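Local coordinates for protein endo-b-1,4-glucanase (Nasutitermes takasagoensis, PDB 1KS8) that probably cleaves internal beta-1,4-glucosidic linkages in cellulose and related beta-glucans, as a family 9 glycosyl hydrolase, at residues Leu13-Ala18 against Ser388-Gly393. Residues are numbered along the deposited sequence; the frame is centred on the assembly and turned at random.
Sequences LLFYEA and SGALVG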
loop_
_atom_site.group_PDB
_atom_site.type_symbol
_atom_site.label_atom_id
_atom_site.label_comp_id
_atom_site.label_asym_id
_atom_site.label_seq_id
_atom_site.Cartn_x
_atom_site.Cartn_y
_atom_site.Cartn_z
ATOM N N LEU A 13 -4.547 11.086 -2.028
ATOM C CA LEU A 13 -3.573 11.252 -3.095
ATOM C C LEU A 13 -2.528 12.287 -2.683
ATOM O O LEU A 13 -1.370 12.193 -3.086
ATOM C CB LEU A 13 -4.276 11.654 -4.396
ATOM C CG LEU A 13 -4.968 10.463 -5.072
ATOM C CD1 LEU A 13 -5.969 10.950 -6.103
ATOM C CD2 LEU A 13 -3.911 9.558 -5.707
ATOM N N LEU A 14 -2.923 13.269 -1.872
ATOM C CA LEU A 14 -1.965 14.266 -1.401
ATOM C C LEU A 14 -0.991 13.596 -0.439
ATOM O O LEU A 14 0.177 13.971 -0.366
ATOM C CB LEU A 14 -2.675 15.429 -0.698
ATOM C CG LEU A 14 -3.516 16.354 -1.585
ATOM C CD1 LEU A 14 -4.167 17.418 -0.718
ATOM C CD2 LEU A 14 -2.647 17.004 -2.651
ATOM N N PHE A 15 -1.470 12.606 0.309
ATOM C CA PHE A 15 -0.578 11.898 1.218
ATOM C C PHE A 15 0.490 11.191 0.388
ATOM O O PHE A 15 1.673 11.247 0.712
ATOM C CB PHE A 15 -1.337 10.871 2.068
ATOM C CG PHE A 15 -0.429 9.913 2.803
ATOM C CD1 PHE A 15 0.487 10.374 3.745
ATOM C CD2 PHE A 15 -0.470 8.549 2.527
ATOM C CE1 PHE A 15 1.350 9.487 4.399
ATOM C CE2 PHE A 15 0.390 7.657 3.175
ATOM C CZ PHE A 15 1.300 8.126 4.110
ATOM N N TYR A 16 0.086 10.523 -0.690
ATOM C CA TYR A 16 1.083 9.846 -1.505
ATOM C C TYR A 16 2.065 10.841 -2.126
ATOM O O TYR A 16 3.248 10.540 -2.251
ATOM C CB TYR A 16 0.406 8.950 -2.554
ATOM C CG TYR A 16 -0.092 7.653 -1.940
ATOM C CD1 TYR A 16 0.809 6.714 -1.431
ATOM C CD2 TYR A 16 -1.456 7.395 -1.802
ATOM C CE1 TYR A 16 0.362 5.557 -0.794
ATOM C CE2 TYR A 16 -1.913 6.239 -1.168
ATOM C CZ TYR A 16 -1.000 5.328 -0.667
ATOM O OH TYR A 16 -1.445 4.190 -0.032
ATOM N N GLU A 17 1.598 12.034 -2.490
ATOM C CA GLU A 17 2.524 13.024 -3.038
ATOM C C GLU A 17 3.547 13.380 -1.957
ATOM O O GLU A 17 4.714 13.625 -2.257
ATOM C CB GLU A 17 1.802 14.308 -3.479
ATOM C CG GLU A 17 0.949 14.179 -4.731
ATOM C CD GLU A 17 0.786 15.500 -5.464
ATOM O OE1 GLU A 17 -0.096 15.590 -6.348
ATOM O OE2 GLU A 17 1.549 16.445 -5.167
ATOM N N ALA A 18 3.103 13.405 -0.702
ATOM C CA ALA A 18 3.979 13.733 0.421
ATOM C C ALA A 18 5.013 12.643 0.695
ATOM O O ALA A 18 6.010 12.888 1.376
ATOM C CB ALA A 18 3.146 13.983 1.682
ATOM N N SER A 388 -2.020 16.147 4.996
ATOM C CA SER A 388 -3.329 15.864 4.429
ATOM C C SER A 388 -3.489 14.460 3.866
ATOM O O SER A 388 -2.674 14.007 3.059
ATOM C CB SER A 388 -3.645 16.886 3.335
ATOM O OG SER A 388 -3.516 18.210 3.833
ATOM N N GLY A 389 -4.544 13.780 4.314
ATOM C CA GLY A 389 -4.861 12.450 3.820
ATOM C C GLY A 389 -4.294 11.229 4.515
ATOM O O GLY A 389 -4.769 10.119 4.273
ATOM N N ALA A 390 -3.297 11.409 5.373
ATOM C CA ALA A 390 -2.679 10.272 6.052
ATOM C C ALA A 390 -3.549 9.602 7.108
ATOM O O ALA A 390 -4.034 10.257 8.035
ATOM C CB ALA A 390 -1.353 10.705 6.680
ATOM N N LEU A 391 -3.729 8.290 6.968
ATOM C CA LEU A 391 -4.501 7.503 7.927
ATOM C C LEU A 391 -3.523 7.018 9.002
ATOM O O LEU A 391 -2.557 6.315 8.693
ATOM C CB LEU A 391 -5.143 6.298 7.229
ATOM C CG LEU A 391 -5.988 5.363 8.102
ATOM C CD1 LEU A 391 -7.244 6.088 8.569
ATOM C CD2 LEU A 391 -6.365 4.122 7.306
ATOM N N VAL A 392 -3.753 7.398 10.257
ATOM C CA VAL A 392 -2.857 6.978 11.331
ATOM C C VAL A 392 -3.192 5.582 11.852
ATOM O O VAL A 392 -4.190 4.982 11.450
ATOM C CB VAL A 392 -2.885 7.975 12.530
ATOM C CG1 VAL A 392 -2.451 9.360 12.071
ATOM C CG2 VAL A 392 -4.267 8.020 13.157
ATOM N N GLY A 393 -2.344 5.070 12.741
ATOM C CA GLY A 393 -2.580 3.759 13.320
ATOM C C GLY A 393 -3.971 3.723 13.923
ATOM O O GLY A 393 -4.741 2.791 13.685
HETATM O O HOH W 1 -0.197 15.261 2.340
#
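Phe15 reaches from helix 5-18 to the loop segment 388-393 and lays its ring against Ala390. Its CB sits 3.6 Å from Ser388 O and 3.9 Å from Gly389 C, so that it packs against the backbone on both sides of Gly389 CA. CG stands anti to the backbone N (chi1 168°), a torsion that carries the ring past Gly389 to the next residue of the loop. There CG has Ala390 CA 4.0 Å away, with that carbon over one face of the ring. Farther out, the CD1 side takes the methyl group: Ala390 CB lies 3.5 Å from Phe15 CD1 and 3.7 Å from Phe15 CE1. An alanine in place of Phe15 would probably open a gap beside Ala390 and cost the loop most of its apolar contact with this helix. Gly389 suits the approach as well; a side chain there would start tight against Phe15 CB, and at its positive phi of 90° a CB would also press on the Ser388 carbonyl O, which by itself calls for glycine.

At the preceding residue, Leu14, the contact becomes partly polar. Leu14 CD1 meets Ser388 CB at 4.1 Å, while a water bridges two carbonyls, donating to Ser388 O at 2.9 Å and, weakly, to Leu14 O. Ser388 O also comes near Phe15 N, but at an angle too poor for a hydrogen bond. Beyond the pair, Asn418 of helix 415-430 touches Phe15 and ties the loop down, its ND2 bonded to Gly389 O and its OD1 to Leu391 N. The contact thus joins the N-terminal helix to a long loop of the (alpha/alpha)6 barrel of family 9 glycosyl hydrolases, with the Phe15 side chain about 9 Å from that of Glu412, a predicted active-site residue.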